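La protein (Trypanosoma brucei, PDB 1S29) probably binds RNA, this chain being its N-terminal La motif, a winged-helix domain that mediates RNA binding through an aromatic patch. Local coordinates at residues Gln15-Glu19 with Ile70-Leu76; Phe22-Gln28 with Arg87-Pro92. All coordinates share one frame. Numbering follows the deposited sequence.

Both contacts lie in the one La-type winged-helix domain, with centres about 12 Å apart. Both are partly buried. Contact 1 sets helix 8-21 against the loop from helix 63-70 into strand 76-78; its centre is about 7 Å from the chain centre. Contact 2 sets the turn and short helix 24-27 against the last residues of this fragment, which leave strand 84-87 and are mostly exposed; its centre is about 12 Å out. Each joins a polar network to apolar packing. Contact 1 uses neutral donors and a water on one carboxylate oxygen, contact 2 an Arg-Asp salt bridge. They meet where Leu76 packs on Phe22 and the backbone of Lys75 pairs with that of Arg88.

Contact 1 of 2, residues Gln15-Glu19 with Ile70-Leu76; sequences QKQVE and IRPSEKL
Residues Gln15-Glu19 form a segment of helix 8-21, with Glu19 N hydrogen-bonded to Gln15 O at 2.9 Å. Facing them, Ile70-Leu76 leaves helix 63-70 and enters strand 76-78. CA atoms are 5.0 Å apart for Gln15-Ile70 and 7.0 Å for Glu19-Lys75. Ile70 opens a type I beta turn to Ser73, closed by a hydrogen bond from Ser73 N to Ile70 O at 2.9 Å. Ile70 CG1 lies 4.3 Å from Val18 CG2. Gln15 is t at chi1 and chi2, so its amide swings over the turn: Gln15 OE1 is 3.7 Å from Pro72 CB, and Gln15 NE2 is 3.7 Å from Ser73 CA. Glu19 is m, t, which takes OE2 to Ser73. Ser73 OG, with chi1 t, donates a hydrogen bond to Glu19 OE2 at 2.6 Å. Ser73 OG also accepts from Lys75 N at 3.1 Å, an ST turn, and weakly from Leu76 N at 3.2 Å. A water joins Glu74 N (3.0 Å) to Glu19 OE2 (2.9 Å). Lys75 lays its aliphatic side chain along Glu19, with Lys75 CD 4.2 Å from Glu19 CD. Leu76 is mt and its CA-to-CB bond points toward the helix; Leu76 CD1 touches Val18 CG1 at 3.5 Å and Glu19 CG at 3.8 Å. Ile70 and Leu76 also pack on Val85, joining the first helix to the winged-helix sheet. Gln15 NE2 hydrogen-bonds to Glu19 OE2 at 3.0 Å. Thus OE2 is held by neutral donors, and the one cation across the contact, Lys75, stays beyond salt-bridge distance.

Contact 2 of 2, residues Phe22-Gln28 with Arg87-Pro92; sequences FSDVNVQ and RRDPLP
Arg87 lays its aliphatic chain beside the Phe22 ring, its CG 3.7 Å from Phe22 CD1. The segment Phe22-Gln28 is a turn followed by helix 24-27. Ser23 is the N-cap: Ser23 OG accepts a hydrogen bond from Asn26 N at 3.2 Å. The tail Arg87-Pro92 is extended except at Arg88 and has no regular structure past the strand end. CA atoms are 6.6 Å apart for both Phe22-Arg87 and Asp24-Pro92. The Arg87 side chain runs m, t, p, and its guanidinium hydrogen-bonds to both segments. Arg87 NH1 donates to Phe22 O at 2.7 Å. Arg87 NH1 and Arg87 NH2 each reach Asp24 OD1 at 2.8 Å, a salt bridge to one carboxylate oxygen. On its own segment Arg87 NE donates a hydrogen bond to Asp89 O and Arg87 NH2 donates one to Pro90 O, both at 2.9 Å. The tail is thus folded round the guanidinium that ties it to the helix start. Beyond it, Val27 CG2 makes an apolar contact with Leu91 CD2 at 4.0 Å. Separately, the ring of Pro92, the last residue of the fragment, rests against the Asp24 carboxylate, with Pro92 CG 3.6 Å from Asp24 CG. In the winged-helix domain this joins the end of strand 84-87 to helix 24-27. Helix 31-37 adjoins both, since Met37 touches Val27, Arg87 and Leu91, while Phe22 packs on Leu76 of strand 76-78.

Contact 1 of 2, residues Gln15-Glu19 with Ile70-Leu76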
loop_
_atom_site.group_PDB
_atom_site.type_symbol
_atom_site.label_atom_id
_atom_site.label_comp_id
_atom_site.label_asym_id
_atom_site.label_seq_id
_atom_site.Cartn_x
_atom_site.Cartn_y
_atom_site.Cartn_z
ATOM N N GLN A 15 6.247 -2.426 4.241
ATOM C CA GLN A 15 5.283 -1.580 4.935
ATOM C C GLN A 15 5.672 -0.118 4.718
ATOM O O GLN A 15 4.843 0.706 4.347
ATOM C CB GLN A 15 5.293 -1.895 6.441
ATOM C CG GLN A 15 4.246 -1.140 7.265
ATOM C CD GLN A 15 4.575 -1.125 8.750
ATOM O OE1 GLN A 15 4.882 -2.165 9.344
ATOM N NE2 GLN A 15 4.509 0.059 9.360
ATOM N N LYS A 16 6.944 0.196 4.943
ATOM C CA LYS A 16 7.419 1.563 4.782
ATOM C C LYS A 16 7.368 2.053 3.339
ATOM O O LYS A 16 7.200 3.243 3.101
ATOM C CB LYS A 16 8.830 1.686 5.341
ATOM C CG LYS A 16 8.886 1.456 6.844
ATOM C CD LYS A 16 10.310 1.334 7.333
ATOM C CE LYS A 16 10.355 1.032 8.819
ATOM N NZ LYS A 16 11.754 0.944 9.314
ATOM N N GLN A 17 7.501 1.138 2.382
ATOM C CA GLN A 17 7.436 1.524 0.973
ATOM C C GLN A 17 5.997 1.899 0.619
ATOM O O GLN A 17 5.771 2.827 -0.155
ATOM C CB GLN A 17 7.927 0.383 0.075
ATOM C CG GLN A 17 9.396 0.024 0.279
ATOM C CD GLN A 17 10.348 1.057 -0.312
ATOM O OE1 GLN A 17 10.233 2.254 -0.050
ATOM N NE2 GLN A 17 11.301 0.589 -1.112
ATOM N N VAL A 18 5.026 1.172 1.171
ATOM C CA VAL A 18 3.622 1.488 0.910
ATOM C C VAL A 18 3.310 2.814 1.604
ATOM O O VAL A 18 2.640 3.674 1.038
ATOM C CB VAL A 18 2.664 0.379 1.436
ATOM C CG1 VAL A 18 1.207 0.806 1.232
ATOM C CG2 VAL A 18 2.922 -0.928 0.699
ATOM N N GLU A 19 3.811 2.989 2.825
ATOM C CA GLU A 19 3.583 4.236 3.542
ATOM C C GLU A 19 4.231 5.384 2.760
ATOM O O GLU A 19 3.746 6.512 2.784
ATOM C CB GLU A 19 4.161 4.152 4.960
ATOM C CG GLU A 19 3.509 3.065 5.786
ATOM C CD GLU A 19 4.093 2.931 7.178
ATOM O OE1 GLU A 19 5.280 3.271 7.376
ATOM O OE2 GLU A 19 3.364 2.468 8.079
ATOM N N ILE A 70 1.365 -4.683 5.275
ATOM C CA ILE A 70 0.662 -3.457 5.621
ATOM C C ILE A 70 -0.047 -3.428 6.968
ATOM O O ILE A 70 -0.029 -2.408 7.646
ATOM C CB ILE A 70 -0.460 -3.147 4.612
ATOM C CG1 ILE A 70 0.120 -2.979 3.206
ATOM C CG2 ILE A 70 -1.227 -1.903 5.034
ATOM C CD1 ILE A 70 -0.929 -2.909 2.118
ATOM N N ARG A 71 -0.654 -4.542 7.360
ATOM C CA ARG A 71 -1.427 -4.588 8.600
ATOM C C ARG A 71 -0.907 -3.823 9.822
ATOM O O ARG A 71 -1.653 -3.065 10.436
ATOM C CB ARG A 71 -1.722 -6.041 9.008
ATOM C CG ARG A 71 -2.749 -6.112 10.142
ATOM C CD ARG A 71 -3.087 -7.530 10.586
ATOM N NE ARG A 71 -3.731 -8.326 9.544
ATOM C CZ ARG A 71 -3.086 -9.177 8.753
ATOM N NH1 ARG A 71 -1.777 -9.344 8.884
ATOM N NH2 ARG A 71 -3.751 -9.871 7.836
ATOM N N PRO A 72 0.369 -4.006 10.195
ATOM C CA PRO A 72 0.938 -3.312 11.360
ATOM C C PRO A 72 0.946 -1.787 11.315
ATOM O O PRO A 72 1.081 -1.131 12.348
ATOM C CB PRO A 72 2.364 -3.860 11.424
ATOM C CG PRO A 72 2.242 -5.211 10.797
ATOM C CD PRO A 72 1.353 -4.937 9.620
ATOM N N SER A 73 0.812 -1.223 10.120
ATOM C CA SER A 73 0.857 0.222 9.952
ATOM C C SER A 73 -0.199 1.004 10.721
ATOM O O SER A 73 -1.337 0.561 10.869
ATOM C CB SER A 73 0.755 0.579 8.470
ATOM O OG SER A 73 0.854 1.977 8.301
ATOM N N GLU A 74 0.195 2.177 11.203
ATOM C CA GLU A 74 -0.709 3.049 11.938
ATOM C C GLU A 74 -1.083 4.220 11.032
ATOM O O GLU A 74 -1.872 5.085 11.410
ATOM C CB GLU A 74 -0.028 3.565 13.211
ATOM C CG GLU A 74 0.524 2.447 14.091
ATOM C CD GLU A 74 1.240 2.954 15.332
ATOM O OE1 GLU A 74 2.236 3.702 15.199
ATOM O OE2 GLU A 74 0.810 2.594 16.448
ATOM N N LYS A 75 -0.514 4.235 9.829
ATOM C CA LYS A 75 -0.773 5.298 8.868
ATOM C C LYS A 75 -1.690 4.822 7.752
ATOM O O LYS A 75 -2.209 5.627 6.978
ATOM C CB LYS A 75 0.541 5.786 8.247
ATOM C CG LYS A 75 1.551 6.313 9.248
ATOM C CD LYS A 75 2.830 6.745 8.551
ATOM C CE LYS A 75 3.828 7.339 9.529
ATOM N NZ LYS A 75 4.276 6.350 10.553
ATOM N N LEU A 76 -1.878 3.509 7.666
ATOM C CA LEU A 76 -2.719 2.915 6.628
ATOM C C LEU A 76 -3.811 2.057 7.249
ATOM O O LEU A 76 -3.655 1.557 8.361
ATOM C CB LEU A 76 -1.867 2.038 5.707
ATOM C CG LEU A 76 -0.672 2.698 5.010
ATOM C CD1 LEU A 76 0.280 1.620 4.523
ATOM C CD2 LEU A 76 -1.148 3.565 3.847
HETATM O O HOH W 1 3.084 2.966 10.961
#

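Contact 2 of 2, residues Phe22-Gln28 with Arg87-Pro92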
loop_
_atom_site.group_PDB
_atom_site.type_symbol
_atom_site.label_atom_id
_atom_site.label_comp_id
_atom_site.label_asym_id
_atom_site.label_seq_id
_atom_site.Cartn_x
_atom_site.Cartn_y
_atom_site.Cartn_z
ATOM N N PHE A 22 1.961 6.714 0.062
ATOM C CA PHE A 22 0.822 7.415 0.652
ATOM C C PHE A 22 1.194 8.558 1.595
ATOM O O PHE A 22 0.322 9.151 2.213
ATOM C CB PHE A 22 -0.067 6.423 1.404
ATOM C CG PHE A 22 -0.919 5.563 0.506
ATOM C CD1 PHE A 22 -2.075 6.075 -0.078
ATOM C CD2 PHE A 22 -0.570 4.245 0.249
ATOM C CE1 PHE A 22 -2.868 5.282 -0.903
ATOM C CE2 PHE A 22 -1.358 3.444 -0.574
ATOM C CZ PHE A 22 -2.507 3.960 -1.151
ATOM N N SER A 23 2.481 8.871 1.711
ATOM C CA SER A 23 2.896 9.946 2.612
ATOM C C SER A 23 2.350 11.288 2.150
ATOM O O SER A 23 2.069 11.475 0.969
ATOM C CB SER A 23 4.423 10.025 2.694
ATOM O OG SER A 23 4.973 10.658 1.552
ATOM N N ASP A 24 2.201 12.219 3.087
ATOM C CA ASP A 24 1.693 13.548 2.764
ATOM C C ASP A 24 2.486 14.203 1.638
ATOM O O ASP A 24 1.916 14.771 0.710
ATOM C CB ASP A 24 1.753 14.466 3.992
ATOM C CG ASP A 24 0.675 14.160 5.010
ATOM O OD1 ASP A 24 -0.101 13.207 4.794
ATOM O OD2 ASP A 24 0.609 14.881 6.029
ATOM N N VAL A 25 3.808 14.115 1.722
ATOM C CA VAL A 25 4.663 14.741 0.726
ATOM C C VAL A 25 4.505 14.157 -0.666
ATOM O O VAL A 25 4.345 14.892 -1.640
ATOM C CB VAL A 25 6.152 14.643 1.124
ATOM C CG1 VAL A 25 7.027 15.168 -0.004
ATOM C CG2 VAL A 25 6.407 15.456 2.378
ATOM N N ASN A 26 4.536 12.835 -0.751
ATOM C CA ASN A 26 4.447 12.150 -2.029
ATOM C C ASN A 26 3.074 12.105 -2.674
ATOM O O ASN A 26 2.939 12.366 -3.870
ATOM C CB ASN A 26 4.976 10.721 -1.885
ATOM C CG ASN A 26 6.439 10.680 -1.482
ATOM O OD1 ASN A 26 7.282 11.306 -2.118
ATOM N ND2 ASN A 26 6.745 9.939 -0.425
ATOM N N VAL A 27 2.060 11.769 -1.888
ATOM C CA VAL A 27 0.710 11.664 -2.419
ATOM C C VAL A 27 0.255 12.943 -3.101
ATOM O O VAL A 27 -0.433 12.897 -4.115
ATOM C CB VAL A 27 -0.315 11.307 -1.316
ATOM C CG1 VAL A 27 -0.396 12.416 -0.287
ATOM C CG2 VAL A 27 -1.672 11.059 -1.943
ATOM N N GLN A 28 0.644 14.083 -2.544
ATOM C CA GLN A 28 0.244 15.357 -3.117
ATOM C C GLN A 28 0.892 15.648 -4.475
ATOM O O GLN A 28 0.492 16.573 -5.179
ATOM C CB GLN A 28 0.509 16.478 -2.106
ATOM C CG GLN A 28 -0.412 16.362 -0.881
ATOM C CD GLN A 28 -0.148 17.403 0.186
ATOM O OE1 GLN A 28 0.832 17.313 0.932
ATOM N NE2 GLN A 28 -1.024 18.398 0.268
ATOM N N ARG A 87 -5.374 5.813 3.328
ATOM C CA ARG A 87 -4.613 6.571 4.303
ATOM C C ARG A 87 -5.473 6.675 5.548
ATOM O O ARG A 87 -6.709 6.712 5.463
ATOM C CB ARG A 87 -4.338 7.993 3.813
ATOM C CG ARG A 87 -3.229 8.145 2.808
ATOM C CD ARG A 87 -3.308 9.534 2.189
ATOM N NE ARG A 87 -3.462 10.583 3.194
ATOM C CZ ARG A 87 -2.469 11.336 3.663
ATOM N NH1 ARG A 87 -1.228 11.168 3.219
ATOM N NH2 ARG A 87 -2.720 12.270 4.572
ATOM N N ARG A 88 -4.818 6.729 6.698
ATOM C CA ARG A 88 -5.514 6.874 7.965
ATOM C C ARG A 88 -5.981 8.327 8.026
ATOM O O ARG A 88 -7.098 8.623 8.462
ATOM C CB ARG A 88 -4.544 6.601 9.116
ATOM C CG ARG A 88 -5.156 6.679 10.508
ATOM C CD ARG A 88 -5.914 5.407 10.856
ATOM N NE ARG A 88 -6.412 5.428 12.228
ATOM C CZ ARG A 88 -7.590 5.928 12.593
ATOM N NH1 ARG A 88 -8.402 6.450 11.683
ATOM N NH2 ARG A 88 -7.954 5.909 13.870
ATOM N N ASP A 89 -5.119 9.224 7.552
ATOM C CA ASP A 89 -5.383 10.663 7.567
ATOM C C ASP A 89 -5.875 11.242 6.245
ATOM O O ASP A 89 -5.523 10.762 5.171
ATOM C CB ASP A 89 -4.119 11.416 7.992
ATOM C CG ASP A 89 -3.512 10.860 9.262
ATOM O OD1 ASP A 89 -4.263 10.656 10.236
ATOM O OD2 ASP A 89 -2.280 10.632 9.288
ATOM N N PRO A 90 -6.687 12.307 6.314
ATOM C CA PRO A 90 -7.246 12.979 5.136
ATOM C C PRO A 90 -6.154 13.656 4.314
ATOM O O PRO A 90 -5.080 13.960 4.834
ATOM C CB PRO A 90 -8.203 14.005 5.743
ATOM C CG PRO A 90 -8.537 13.430 7.094
ATOM C CD PRO A 90 -7.212 12.907 7.551
ATOM N N LEU A 91 -6.422 13.887 3.034
ATOM C CA LEU A 91 -5.439 14.560 2.197
ATOM C C LEU A 91 -5.131 15.889 2.875
ATOM O O LEU A 91 -6.024 16.522 3.444
ATOM C CB LEU A 91 -5.996 14.820 0.796
ATOM C CG LEU A 91 -6.216 13.629 -0.136
ATOM C CD1 LEU A 91 -6.727 14.139 -1.477
ATOM C CD2 LEU A 91 -4.910 12.863 -0.324
ATOM N N PRO A 92 -3.864 16.323 2.839
ATOM C CA PRO A 92 -3.471 17.591 3.463
ATOM C C PRO A 92 -4.277 18.800 2.978
ATOM O O PRO A 92 -5.118 18.638 2.060
ATOM C CB PRO A 92 -1.990 17.698 3.110
ATOM C CG PRO A 92 -1.556 16.258 3.118
ATOM C CD PRO A 92 -2.681 15.591 2.353
ATOM O OXT PRO A 92 -4.054 19.899 3.532
HETATM O O HOH W 2 -0.236 10.902 7.034
#